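Local atomic coordinates of haloacid dehalogenase-like hydrolase (Klebsiella pneumoniae subsp. pneumoniae, PDB entry 3PGV), a protein that probably acts as a magnesium-dependent phosphatase of the haloacid dehalogenase superfamily, in the Cof family. Residues Y80-N85 with E215-M220; N192-T197 with D237-S242; Y65-Q70 with N123-D128; L47-A52 with Y278-Y283. All blocks are in the same frame, centred on the assembly; numbering follows the deposited sequence.

Contact 1: Y80-N85 with E215-M220; sequences YMITSN and EAVAKM
Tyr80 and Val217 meet where helix 210-220 packs on strand 80-83 of the central sheet of the Rossmann-like core of a haloacid dehalogenase fold. The segment axes lie 10.1 Å apart and run nearly antiparallel, at 165°. No hydrogen bond crosses the interface; the contacts found are side-chain packing and one Met-aromatic approach. The tight part is built round the fork of Val217. Val217 CG1, set opposite the backbone N (chi1 170°), lies 3.6 Å from Tyr80 CB and equally near CG and CD2, so one methyl fills the angle where the tyrosine ring leaves its stem. The other branch serves the neighbouring inward-facing strand residue, with Val217 CG2 at 4.2 Å from Ile82 CG1. Val89 and Val58, on the two strands flanking 80-83, close round the same valine and complete a buried apolar layer. Toward the helix C-terminus the packing opens out: Met220 and Tyr80 are both partly exposed, and Lys219 is exposed on a helix side that plays no part in the contact. There Lys219 NZ makes a long salt bridge to Glu215 OE2, one turn back, at 3.7 Å. Met220, present as selenomethionine, reaches the ring in a Met-aromatic contact: its SE stands 4.3 Å from the centroid of the Tyr80 ring, 34° off the normal, and is nearest to CE1 at 3.8 Å.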
loop_
_atom_site.group_PDB
_atom_site.type_symbol
_atom_site.label_atom_id
_atom_site.label_comp_id
_atom_site.label_asym_id
_atom_site.label_seq_id
_atom_site.Cartn_x
_atom_site.Cartn_y
_atom_site.Cartn_z
ATOM N N TYR A 80 10.025 -3.578 9.308
ATOM C CA TYR A 80 8.904 -2.679 9.557
ATOM C C TYR A 80 7.842 -2.933 8.479
ATOM O O TYR A 80 8.188 -3.202 7.314
ATOM C CB TYR A 80 9.352 -1.217 9.516
ATOM C CG TYR A 80 9.917 -0.716 10.828
ATOM C CD1 TYR A 80 9.079 -0.365 11.882
ATOM C CD2 TYR A 80 11.285 -0.510 10.986
ATOM C CE1 TYR A 80 9.594 0.107 13.087
ATOM C CE2 TYR A 80 11.808 -0.011 12.176
ATOM C CZ TYR A 80 10.958 0.297 13.227
ATOM O OH TYR A 80 11.470 0.790 14.409
HETATM N N MSE A 81 6.567 -2.896 8.868
HETATM C CA MSE A 81 5.470 -3.179 7.953
HETATM C C MSE A 81 4.569 -1.955 7.809
HETATM O O MSE A 81 3.967 -1.508 8.794
HETATM C CB MSE A 81 4.664 -4.393 8.464
HETATM C CG MSE A 81 3.592 -4.874 7.497
HETATM SE SE MSE A 81 4.310 -5.630 5.825
HETATM C CE MSE A 81 5.562 -6.915 6.576
ATOM N N ILE A 82 4.512 -1.380 6.589
ATOM C CA ILE A 82 3.619 -0.262 6.270
ATOM C C ILE A 82 2.355 -0.843 5.666
ATOM O O ILE A 82 2.432 -1.522 4.643
ATOM C CB ILE A 82 4.306 0.731 5.284
ATOM C CG1 ILE A 82 5.529 1.406 5.918
ATOM C CG2 ILE A 82 3.310 1.758 4.744
ATOM C CD1 ILE A 82 6.367 2.198 4.927
ATOM N N THR A 83 1.193 -0.629 6.314
ATOM C CA THR A 83 -0.085 -1.125 5.779
ATOM C C THR A 83 -1.085 0.022 5.569
ATOM O O THR A 83 -0.786 1.165 5.918
ATOM C CB THR A 83 -0.651 -2.246 6.650
ATOM O OG1 THR A 83 -0.900 -1.743 7.968
ATOM C CG2 THR A 83 0.259 -3.478 6.691
ATOM N N SER A 84 -2.248 -0.277 4.950
ATOM C CA SER A 84 -3.281 0.728 4.613
ATOM C C SER A 84 -2.667 1.982 3.948
ATOM O O SER A 84 -3.067 3.112 4.247
ATOM C CB SER A 84 -4.110 1.100 5.843
ATOM O OG SER A 84 -4.931 0.023 6.265
ATOM N N ASN A 85 -1.682 1.759 3.039
ATOM C CA ASN A 85 -1.005 2.806 2.257
ATOM C C ASN A 85 -0.348 3.865 3.117
ATOM O O ASN A 85 -0.361 5.031 2.762
ATOM C CB ASN A 85 -1.960 3.435 1.248
ATOM C CG ASN A 85 -2.423 2.478 0.202
ATOM O OD1 ASN A 85 -1.627 1.873 -0.509
ATOM N ND2 ASN A 85 -3.717 2.391 0.022
ATOM N N GLU A 215 9.436 7.530 4.813
ATOM C CA GLU A 215 10.263 8.582 5.408
ATOM C C GLU A 215 10.284 8.449 6.942
ATOM O O GLU A 215 11.354 8.530 7.548
ATOM C CB GLU A 215 9.759 9.967 4.993
ATOM C CG GLU A 215 10.595 11.103 5.572
ATOM C CD GLU A 215 10.318 12.478 5.001
ATOM O OE1 GLU A 215 9.139 12.776 4.696
ATOM O OE2 GLU A 215 11.272 13.284 4.925
ATOM N N ALA A 216 9.097 8.215 7.563
ATOM C CA ALA A 216 8.974 8.058 9.022
ATOM C C ALA A 216 9.736 6.813 9.511
ATOM O O ALA A 216 10.480 6.889 10.492
ATOM C CB ALA A 216 7.506 7.962 9.413
ATOM N N VAL A 217 9.602 5.691 8.780
ATOM C CA VAL A 217 10.276 4.439 9.120
ATOM C C VAL A 217 11.792 4.571 8.970
ATOM O O VAL A 217 12.530 4.172 9.874
ATOM C CB VAL A 217 9.705 3.242 8.316
ATOM C CG1 VAL A 217 10.574 2.005 8.487
ATOM C CG2 VAL A 217 8.266 2.950 8.722
ATOM N N ALA A 218 12.256 5.194 7.863
ATOM C CA ALA A 218 13.685 5.430 7.636
ATOM C C ALA A 218 14.290 6.185 8.814
ATOM O O ALA A 218 15.345 5.792 9.322
ATOM C CB ALA A 218 13.890 6.214 6.346
ATOM N N LYS A 219 13.566 7.205 9.319
ATOM C CA LYS A 219 14.000 7.981 10.477
ATOM C C LYS A 219 14.049 7.118 11.753
ATOM O O LYS A 219 15.005 7.227 12.517
ATOM C CB LYS A 219 13.117 9.219 10.668
ATOM C CG LYS A 219 13.351 10.288 9.594
ATOM C CD LYS A 219 12.362 11.433 9.689
ATOM C CE LYS A 219 12.625 12.465 8.621
ATOM N NZ LYS A 219 11.601 13.540 8.629
HETATM N N MSE A 220 13.062 6.189 11.936
HETATM C CA MSE A 220 13.082 5.247 13.080
HETATM C C MSE A 220 14.347 4.386 13.028
HETATM O O MSE A 220 14.882 4.012 14.076
HETATM C CB MSE A 220 11.853 4.324 13.059
HETATM C CG MSE A 220 10.554 5.043 13.186
HETATM SE SE MSE A 220 9.072 3.842 12.887
HETATM C CE MSE A 220 7.664 5.225 12.524
#

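Contact 2: N192-T197 with D237-S242; sequences NVSFST and DAEMLS
Glu239 faces Asn192 and Ser194 across the gap between the two domains of this haloacid dehalogenase fold: helix 238-243 belongs to the core, strand 191-195 is an outermost strand of the cap sheet. The link runs through water, as no direct hydrogen bond joins the segments. From CB, the Glu239 side chain starts toward the strand and CG lies anti to the residue's own carbonyl carbon, beside its backbone N; the chain then bends at chi2 (84°), which swings CD and its two oxygens round to the cap. Glu239 OE1 takes a hydrogen bond from water 1 at 2.6 Å. The same water accepts from Asn192 ND2 at 3.1 Å and is bonded to Ser194 OG at 2.9 Å, so a single molecule joins two alternate strand residues to the Glu239 carboxylate. OE2 turns toward Asn192, with 3.7 Å between Glu239 OE2 and Asn192 OD1 and the amide and carboxylate planes 82° apart; two oxygens at that spacing attest proximity without a bond. Asn192 has a second, direct attachment, as its ND2 also donates to Val208 O, and Ser209 packs on both Asn192 and Glu239. Along the helix, Ser242 OG bonds to Ala238 O at 2.8 Å, and Ser242 N approaches that oxygen from the other face of its plane. At the start of the segment, Asp237 forms a salt bridge with Lys210 and supports the backbone of the calcium-binding loop, its OD2 accepting from the N atoms of Asp233 and Gly234.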
loop_
_atom_site.group_PDB
_atom_site.type_symbol
_atom_site.label_atom_id
_atom_site.label_comp_id
_atom_site.label_asym_id
_atom_site.label_seq_id
_atom_site.Cartn_x
_atom_site.Cartn_y
_atom_site.Cartn_z
ATOM N N ASN A 192 -5.569 12.007 0.615
ATOM C CA ASN A 192 -4.724 11.441 -0.397
ATOM C C ASN A 192 -5.564 10.419 -1.159
ATOM O O ASN A 192 -5.944 9.376 -0.594
ATOM C CB ASN A 192 -3.484 10.774 0.197
ATOM C CG ASN A 192 -2.683 9.985 -0.850
ATOM O OD1 ASN A 192 -2.733 10.265 -2.065
ATOM N ND2 ASN A 192 -1.964 8.970 -0.410
ATOM N N VAL A 193 -5.956 10.764 -2.397
ATOM C CA VAL A 193 -6.745 9.875 -3.233
ATOM C C VAL A 193 -5.821 9.129 -4.191
ATOM O O VAL A 193 -5.070 9.757 -4.939
ATOM C CB VAL A 193 -7.872 10.649 -3.981
ATOM C CG1 VAL A 193 -8.712 9.706 -4.838
ATOM C CG2 VAL A 193 -8.754 11.408 -3.000
ATOM N N SER A 194 -5.838 7.793 -4.144
ATOM C CA SER A 194 -5.011 6.985 -5.049
ATOM C C SER A 194 -5.720 5.744 -5.519
ATOM O O SER A 194 -6.313 5.029 -4.704
ATOM C CB SER A 194 -3.699 6.587 -4.371
ATOM O OG SER A 194 -2.866 7.704 -4.122
ATOM N N PHE A 195 -5.546 5.392 -6.808
ATOM C CA PHE A 195 -5.940 4.070 -7.291
ATOM C C PHE A 195 -4.881 3.059 -6.832
ATOM O O PHE A 195 -3.707 3.401 -6.765
ATOM C CB PHE A 195 -6.007 4.045 -8.834
ATOM C CG PHE A 195 -7.283 4.573 -9.440
ATOM C CD1 PHE A 195 -8.378 3.738 -9.634
ATOM C CD2 PHE A 195 -7.357 5.876 -9.913
ATOM C CE1 PHE A 195 -9.535 4.212 -10.230
ATOM C CE2 PHE A 195 -8.518 6.349 -10.507
ATOM C CZ PHE A 195 -9.601 5.518 -10.661
ATOM N N SER A 196 -5.281 1.830 -6.544
ATOM C CA SER A 196 -4.331 0.737 -6.360
ATOM C C SER A 196 -4.404 -0.109 -7.641
ATOM O O SER A 196 -3.596 0.096 -8.547
ATOM C CB SER A 196 -4.666 -0.084 -5.110
ATOM O OG SER A 196 -6.017 -0.508 -5.102
ATOM N N THR A 197 -5.505 -0.857 -7.819
ATOM C CA THR A 197 -5.806 -1.492 -9.094
ATOM C C THR A 197 -6.679 -0.514 -9.893
ATOM O O THR A 197 -7.030 0.539 -9.371
ATOM C CB THR A 197 -6.518 -2.841 -8.877
ATOM O OG1 THR A 197 -7.804 -2.609 -8.289
ATOM C CG2 THR A 197 -5.695 -3.813 -8.026
ATOM N N ASP A 237 2.031 3.836 -5.010
ATOM C CA ASP A 237 3.497 3.759 -4.825
ATOM C C ASP A 237 4.202 5.027 -5.354
ATOM O O ASP A 237 5.405 5.176 -5.164
ATOM C CB ASP A 237 4.067 2.514 -5.537
ATOM C CG ASP A 237 3.489 1.211 -5.038
ATOM O OD1 ASP A 237 3.467 1.008 -3.814
ATOM O OD2 ASP A 237 3.112 0.365 -5.883
ATOM N N ALA A 238 3.457 5.902 -6.070
ATOM C CA ALA A 238 4.013 7.083 -6.742
ATOM C C ALA A 238 4.844 7.982 -5.801
ATOM O O ALA A 238 5.999 8.293 -6.124
ATOM C CB ALA A 238 2.901 7.880 -7.409
ATOM N N GLU A 239 4.291 8.342 -4.611
ATOM C CA GLU A 239 5.027 9.178 -3.638
ATOM C C GLU A 239 6.277 8.449 -3.129
ATOM O O GLU A 239 7.358 9.028 -3.107
ATOM C CB GLU A 239 4.128 9.610 -2.445
ATOM C CG GLU A 239 2.867 10.373 -2.841
ATOM C CD GLU A 239 1.678 9.510 -3.251
ATOM O OE1 GLU A 239 1.795 8.262 -3.208
ATOM O OE2 GLU A 239 0.619 10.086 -3.587
HETATM N N MSE A 240 6.137 7.159 -2.796
HETATM C CA MSE A 240 7.257 6.339 -2.311
HETATM C C MSE A 240 8.389 6.276 -3.322
HETATM O O MSE A 240 9.552 6.446 -2.950
HETATM C CB MSE A 240 6.783 4.915 -1.944
HETATM C CG MSE A 240 7.885 4.054 -1.346
HETATM SE SE MSE A 240 7.292 2.312 -0.797
HETATM C CE MSE A 240 6.791 1.583 -2.493
ATOM N N LEU A 241 8.055 6.039 -4.601
ATOM C CA LEU A 241 9.056 5.891 -5.653
ATOM C C LEU A 241 9.764 7.189 -5.985
ATOM O O LEU A 241 10.946 7.163 -6.318
ATOM C CB LEU A 241 8.441 5.261 -6.922
ATOM C CG LEU A 241 7.842 3.856 -6.763
ATOM C CD1 LEU A 241 7.314 3.341 -8.095
ATOM C CD2 LEU A 241 8.855 2.890 -6.197
ATOM N N SER A 242 9.058 8.329 -5.899
ATOM C CA SER A 242 9.667 9.629 -6.205
ATOM C C SER A 242 10.377 10.254 -4.995
ATOM O O SER A 242 11.351 10.977 -5.178
ATOM C CB SER A 242 8.638 10.591 -6.791
ATOM O OG SER A 242 7.486 10.689 -5.969
HETATM O O HOH W 1 -0.504 7.281 -2.581
#

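Contact 3: Y65-Q70 with N123-D128; sequences YIDVGQ and NVYRED
Ile66 meets Asp128 by the end of its longer branch. With chi2 at 167° the CG1 arm is extended, and Ile66 CD1 arrives 3.5 Å from Asp128 O and 3.7 Å from Asp128 CB, the two side chains crossing at about a right angle. Ile66 CD1 also lies 3.9 Å from Asp128 CG and OD1, so the methyl rests against the stem and one carboxylate oxygen without polar bonding. The second point of approach is made by Asp67 and Tyr125. Asp67 has an unusual chi1 of -136°, away from the staggered positions, which leaves OD2 as the carboxylate oxygen nearer Tyr125. Tyr125 keeps a staggered chi1, with its ring turned to a chi2 of -14°. Their ends stay 4.5 Å apart, Asp67 OD2 to Tyr125 OH, and water 2 spans the interval: it donates to Asp67 OD2 at 2.8 Å and is bonded to Tyr125 OH at 2.6 Å. This is a junction between core and cap of the haloacid dehalogenase fold. Segment 65-70 leads into core helix 69-75, whereas Glu127 and Asp128 form the turn of the cap hairpin joining strands 121-126 and 129-132. His64 touches both sides, ND1 hydrogen-bonded to Ile66 N and NE2 to Glu127 O. The Asp67 side chain lies about 6 Å from a bound HEPES molecule and about 8 Å from the side chain of Asp29, a calcium ligand.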
loop_
_atom_site.group_PDB
_atom_site.type_symbol
_atom_site.label_atom_id
_atom_site.label_comp_id
_atom_site.label_asym_id
_atom_site.label_seq_id
_atom_site.Cartn_x
_atom_site.Cartn_y
_atom_site.Cartn_z
ATOM N N TYR A 65 -3.193 -4.778 7.917
ATOM C CA TYR A 65 -2.162 -5.540 8.624
ATOM C C TYR A 65 -2.558 -7.021 8.839
ATOM O O TYR A 65 -1.742 -7.910 8.612
ATOM C CB TYR A 65 -1.792 -4.862 9.952
ATOM C CG TYR A 65 -0.586 -5.477 10.619
ATOM C CD1 TYR A 65 0.692 -5.307 10.089
ATOM C CD2 TYR A 65 -0.705 -6.165 11.826
ATOM C CE1 TYR A 65 1.806 -5.898 10.682
ATOM C CE2 TYR A 65 0.405 -6.750 12.437
ATOM C CZ TYR A 65 1.663 -6.608 11.863
ATOM O OH TYR A 65 2.766 -7.159 12.471
ATOM N N ILE A 66 -3.831 -7.281 9.173
ATOM C CA ILE A 66 -4.327 -8.645 9.358
ATOM C C ILE A 66 -4.184 -9.450 8.067
ATOM O O ILE A 66 -3.878 -10.647 8.111
ATOM C CB ILE A 66 -5.794 -8.635 9.884
ATOM C CG1 ILE A 66 -5.874 -7.970 11.275
ATOM C CG2 ILE A 66 -6.393 -10.070 9.912
ATOM C CD1 ILE A 66 -7.304 -7.629 11.730
ATOM N N ASP A 67 -4.331 -8.765 6.912
ATOM C CA ASP A 67 -4.284 -9.365 5.578
ATOM C C ASP A 67 -2.827 -9.626 5.074
ATOM O O ASP A 67 -2.650 -10.190 4.003
ATOM C CB ASP A 67 -5.049 -8.473 4.586
ATOM C CG ASP A 67 -5.960 -9.211 3.629
ATOM O OD1 ASP A 67 -5.782 -10.442 3.466
ATOM O OD2 ASP A 67 -6.811 -8.556 3.001
ATOM N N VAL A 68 -1.806 -9.232 5.849
ATOM C CA VAL A 68 -0.402 -9.511 5.477
ATOM C C VAL A 68 0.247 -10.498 6.448
ATOM O O VAL A 68 1.463 -10.695 6.407
ATOM C CB VAL A 68 0.469 -8.226 5.285
ATOM C CG1 VAL A 68 -0.024 -7.407 4.118
ATOM C CG2 VAL A 68 0.521 -7.391 6.550
ATOM N N GLY A 69 -0.577 -11.116 7.298
ATOM C CA GLY A 69 -0.131 -12.071 8.308
ATOM C C GLY A 69 0.687 -13.219 7.759
ATOM O O GLY A 69 1.781 -13.497 8.259
ATOM N N GLN A 70 0.178 -13.886 6.713
ATOM C CA GLN A 70 0.880 -15.024 6.127
ATOM C C GLN A 70 2.180 -14.582 5.430
ATOM O O GLN A 70 3.182 -15.298 5.494
ATOM C CB GLN A 70 -0.032 -15.811 5.171
ATOM C CG GLN A 70 0.478 -17.227 4.895
ATOM C CD GLN A 70 -0.302 -17.953 3.817
ATOM O OE1 GLN A 70 -1.202 -17.399 3.167
ATOM N NE2 GLN A 70 0.076 -19.196 3.565
ATOM N N ASN A 123 -15.947 0.566 0.695
ATOM C CA ASN A 123 -15.269 -0.257 1.691
ATOM C C ASN A 123 -14.565 0.618 2.696
ATOM O O ASN A 123 -14.056 1.681 2.339
ATOM C CB ASN A 123 -14.271 -1.198 1.032
ATOM C CG ASN A 123 -14.873 -2.153 0.058
ATOM O OD1 ASN A 123 -15.113 -3.303 0.370
ATOM N ND2 ASN A 123 -15.057 -1.714 -1.174
ATOM N N VAL A 124 -14.524 0.174 3.957
ATOM C CA VAL A 124 -13.913 0.944 5.037
ATOM C C VAL A 124 -13.019 0.037 5.903
ATOM O O VAL A 124 -13.456 -1.040 6.320
ATOM C CB VAL A 124 -15.018 1.630 5.914
ATOM C CG1 VAL A 124 -14.403 2.386 7.080
ATOM C CG2 VAL A 124 -15.901 2.548 5.078
ATOM N N TYR A 125 -11.785 0.487 6.202
ATOM C CA TYR A 125 -10.962 -0.167 7.221
ATOM C C TYR A 125 -11.006 0.673 8.479
ATOM O O TYR A 125 -10.463 1.777 8.494
ATOM C CB TYR A 125 -9.505 -0.353 6.763
ATOM C CG TYR A 125 -9.294 -1.455 5.740
ATOM C CD1 TYR A 125 -10.285 -2.407 5.490
ATOM C CD2 TYR A 125 -8.074 -1.594 5.079
ATOM C CE1 TYR A 125 -10.098 -3.413 4.548
ATOM C CE2 TYR A 125 -7.873 -2.595 4.135
ATOM C CZ TYR A 125 -8.884 -3.510 3.875
ATOM O OH TYR A 125 -8.679 -4.510 2.941
ATOM N N ARG A 126 -11.786 0.229 9.479
ATOM C CA ARG A 126 -11.866 0.891 10.771
ATOM C C ARG A 126 -11.148 0.042 11.778
ATOM O O ARG A 126 -11.620 -1.060 12.102
ATOM C CB ARG A 126 -13.325 1.087 11.197
ATOM C CG ARG A 126 -13.450 1.831 12.511
ATOM C CD ARG A 126 -14.887 2.043 12.922
ATOM N NE ARG A 126 -14.969 2.913 14.090
ATOM C CZ ARG A 126 -14.775 2.499 15.338
ATOM N NH1 ARG A 126 -14.510 1.225 15.587
ATOM N NH2 ARG A 126 -14.841 3.357 16.344
ATOM N N GLU A 127 -9.973 0.513 12.251
ATOM C CA GLU A 127 -9.124 -0.254 13.176
ATOM C C GLU A 127 -8.854 -1.652 12.599
ATOM O O GLU A 127 -8.369 -1.752 11.478
ATOM C CB GLU A 127 -9.748 -0.332 14.600
ATOM C CG GLU A 127 -10.078 1.026 15.228
ATOM C CD GLU A 127 -8.899 1.932 15.554
ATOM O OE1 GLU A 127 -7.753 1.597 15.173
ATOM O OE2 GLU A 127 -9.131 2.989 16.183
ATOM N N ASP A 128 -9.254 -2.716 13.313
ATOM C CA ASP A 128 -9.046 -4.091 12.846
ATOM C C ASP A 128 -10.261 -4.660 12.118
ATOM O O ASP A 128 -10.323 -5.866 11.877
ATOM C CB ASP A 128 -8.636 -5.003 14.013
ATOM C CG ASP A 128 -7.193 -4.842 14.437
ATOM O OD1 ASP A 128 -6.376 -4.299 13.619
ATOM O OD2 ASP A 128 -6.835 -5.350 15.526
HETATM O O HOH W 2 -6.434 -5.828 3.085
#

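Contact 4: L47-A52 with Y278-Y283; sequences LKLLTA and YLRKLY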
loop_
_atom_site.group_PDB
_atom_site.type_symbol
_atom_site.label_atom_id
_atom_site.label_comp_id
_atom_site.label_asym_id
_atom_site.label_seq_id
_atom_site.Cartn_x
_atom_site.Cartn_y
_atom_site.Cartn_z
ATOM N N LEU A 47 16.266 -11.755 0.724
ATOM C CA LEU A 47 16.036 -10.996 1.957
ATOM C C LEU A 47 17.023 -11.437 3.043
ATOM O O LEU A 47 17.508 -10.600 3.804
ATOM C CB LEU A 47 14.594 -11.184 2.465
ATOM C CG LEU A 47 13.457 -10.944 1.488
ATOM C CD1 LEU A 47 12.119 -11.027 2.204
ATOM C CD2 LEU A 47 13.595 -9.596 0.780
ATOM N N LYS A 48 17.310 -12.768 3.122
ATOM C CA LYS A 48 18.280 -13.316 4.088
ATOM C C LYS A 48 19.700 -12.864 3.773
ATOM O O LYS A 48 20.433 -12.492 4.679
ATOM C CB LYS A 48 18.212 -14.856 4.123
ATOM C CG LYS A 48 17.208 -15.398 5.124
ATOM C CD LYS A 48 17.406 -16.891 5.356
ATOM N N LEU A 49 20.096 -12.912 2.479
ATOM C CA LEU A 49 21.452 -12.539 2.052
ATOM C C LEU A 49 21.754 -11.069 2.304
ATOM O O LEU A 49 22.851 -10.742 2.757
ATOM C CB LEU A 49 21.684 -12.896 0.574
ATOM C CG LEU A 49 21.789 -14.396 0.269
ATOM C CD1 LEU A 49 21.525 -14.679 -1.202
ATOM C CD2 LEU A 49 23.153 -14.966 0.717
ATOM N N LEU A 50 20.773 -10.185 2.057
ATOM C CA LEU A 50 20.957 -8.751 2.262
ATOM C C LEU A 50 20.855 -8.376 3.738
ATOM O O LEU A 50 21.590 -7.501 4.197
ATOM C CB LEU A 50 19.964 -7.949 1.416
ATOM C CG LEU A 50 20.415 -7.605 -0.034
ATOM C CD1 LEU A 50 20.780 -8.851 -0.821
ATOM C CD2 LEU A 50 19.337 -6.839 -0.763
ATOM N N THR A 51 19.996 -9.091 4.505
ATOM C CA THR A 51 19.880 -8.903 5.959
ATOM C C THR A 51 21.207 -9.265 6.646
ATOM O O THR A 51 21.662 -8.540 7.523
ATOM C CB THR A 51 18.688 -9.718 6.509
ATOM O OG1 THR A 51 17.485 -9.086 6.099
ATOM C CG2 THR A 51 18.701 -9.837 8.027
ATOM N N ALA A 52 21.856 -10.358 6.187
ATOM C CA ALA A 52 23.158 -10.793 6.714
ATOM C C ALA A 52 24.247 -9.736 6.456
ATOM O O ALA A 52 25.254 -9.709 7.163
ATOM C CB ALA A 52 23.557 -12.118 6.087
ATOM N N TYR A 278 17.266 -7.861 -9.115
ATOM C CA TYR A 278 17.835 -6.513 -9.187
ATOM C C TYR A 278 18.678 -6.252 -7.941
ATOM O O TYR A 278 19.780 -5.719 -8.045
ATOM C CB TYR A 278 16.707 -5.468 -9.296
ATOM C CG TYR A 278 17.193 -4.057 -9.545
ATOM C CD1 TYR A 278 17.568 -3.231 -8.487
ATOM C CD2 TYR A 278 17.201 -3.517 -10.827
ATOM C CE1 TYR A 278 17.987 -1.919 -8.706
ATOM C CE2 TYR A 278 17.602 -2.201 -11.057
ATOM C CZ TYR A 278 17.985 -1.400 -9.993
ATOM O OH TYR A 278 18.370 -0.101 -10.214
ATOM N N LEU A 279 18.153 -6.647 -6.760
ATOM C CA LEU A 279 18.828 -6.476 -5.481
ATOM C C LEU A 279 20.125 -7.283 -5.402
ATOM O O LEU A 279 21.142 -6.753 -4.949
ATOM C CB LEU A 279 17.887 -6.844 -4.317
ATOM C CG LEU A 279 16.695 -5.886 -4.088
ATOM C CD1 LEU A 279 15.730 -6.448 -3.071
ATOM C CD2 LEU A 279 17.170 -4.502 -3.654
ATOM N N ARG A 280 20.105 -8.559 -5.876
ATOM C CA ARG A 280 21.314 -9.404 -5.891
ATOM C C ARG A 280 22.372 -8.818 -6.811
ATOM O O ARG A 280 23.552 -8.843 -6.477
ATOM C CB ARG A 280 20.987 -10.848 -6.315
ATOM C CG ARG A 280 20.163 -11.605 -5.302
ATOM C CD ARG A 280 20.389 -13.086 -5.400
ATOM N NE ARG A 280 19.404 -13.830 -4.618
ATOM C CZ ARG A 280 19.457 -15.139 -4.413
ATOM N NH1 ARG A 280 20.478 -15.850 -4.882
ATOM N NH2 ARG A 280 18.514 -15.743 -3.709
ATOM N N LYS A 281 21.947 -8.263 -7.965
ATOM C CA LYS A 281 22.856 -7.639 -8.926
ATOM C C LYS A 281 23.472 -6.366 -8.328
ATOM O O LYS A 281 24.666 -6.109 -8.510
ATOM C CB LYS A 281 22.104 -7.319 -10.238
ATOM C CG LYS A 281 23.013 -6.878 -11.375
ATOM C CD LYS A 281 22.229 -6.582 -12.635
ATOM N N LEU A 282 22.682 -5.631 -7.540
ATOM C CA LEU A 282 23.103 -4.367 -6.939
ATOM C C LEU A 282 23.983 -4.560 -5.682
ATOM O O LEU A 282 24.944 -3.807 -5.480
ATOM C CB LEU A 282 21.858 -3.526 -6.602
ATOM C CG LEU A 282 22.098 -2.142 -5.994
ATOM C CD1 LEU A 282 22.844 -1.234 -6.964
ATOM C CD2 LEU A 282 20.792 -1.501 -5.589
ATOM N N TYR A 283 23.634 -5.542 -4.827
ATOM C CA TYR A 283 24.306 -5.744 -3.536
ATOM C C TYR A 283 25.335 -6.880 -3.523
ATOM O O TYR A 283 26.340 -6.777 -2.822
ATOM C CB TYR A 283 23.268 -5.972 -2.423
ATOM C CG TYR A 283 22.457 -4.743 -2.081
ATOM C CD1 TYR A 283 22.880 -3.859 -1.091
ATOM C CD2 TYR A 283 21.246 -4.486 -2.709
ATOM C CE1 TYR A 283 22.132 -2.731 -0.762
ATOM C CE2 TYR A 283 20.486 -3.364 -2.386
ATOM C CZ TYR A 283 20.925 -2.496 -1.401
ATOM O OH TYR A 283 20.178 -1.394 -1.075
#
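Leu50 sets its branched end across both Leu279 and Tyr283, each at about a right angle, where helices 41-51 and 274-283 run side by side. The axes of 47-51 and 278-283 are 10.6 Å apart and splayed by 26°, with the chains heading the same way, and no hydrogen bond joins the segments. Leu50 CD2 does most of the touching, lying 3.8 Å from Leu279 CB and 3.6 Å from Tyr283 CD2, so one methyl sits between residues a helical turn apart. It approaches the tyrosine ring obliquely, while Leu50 CD1 stays by the stem, 4.1 Å from Tyr283 CB.

Beside this apolar contact, Leu49 and Arg280 are set differently. Leu49 CD1 stands over the centre of one face of the guanidinium, 3.8 Å from Arg280 CZ, and nearly equidistant from its three nitrogens. The arginine chain, extended from CG to NE, delivers the flat group there. Two of its nitrogens are engaged in helix 41-51: NE bonds to Thr46 OG1 and NH2 to Tyr42 O, with a cation-pi contact to the Tyr42 ring. These bonds probably hold the guanidinium plane in place beneath the leucine.

The pair lies on the core sheet. Leu47 and Leu50 rest on Phe57 of strand 56-60, Leu279 reaches Phe231 and Tyr283 reaches Ile229 of strand 228-232, and Tyr283 OH bonds to Tyr21 O ahead of strand 23-27, which runs between those two strands.

From the N terminus, helix 41-51 opens contact 4, whose partner comes only at the last helix, so this longest loop encloses the other three. Segment 65-70 then opens contact 3 and strand 80-83 opens contact 1. Contact 3 closes first, at the cap hairpin, and thus crosses contact 1. Segment 192-197 begins contact 2 before helix 210-220 completes contact 1, giving a second crossing; contact 2 closes at 237-242. Contacts 3 and 2 follow in series and join the cap sheet to the core at two places, whereas contact 1 seats a helix on the core sheet and contact 4 pairs two core helices. Contacts 1 and 3 touch directly, Thr83 CG2 lying 3.7 Å from Tyr65 CA.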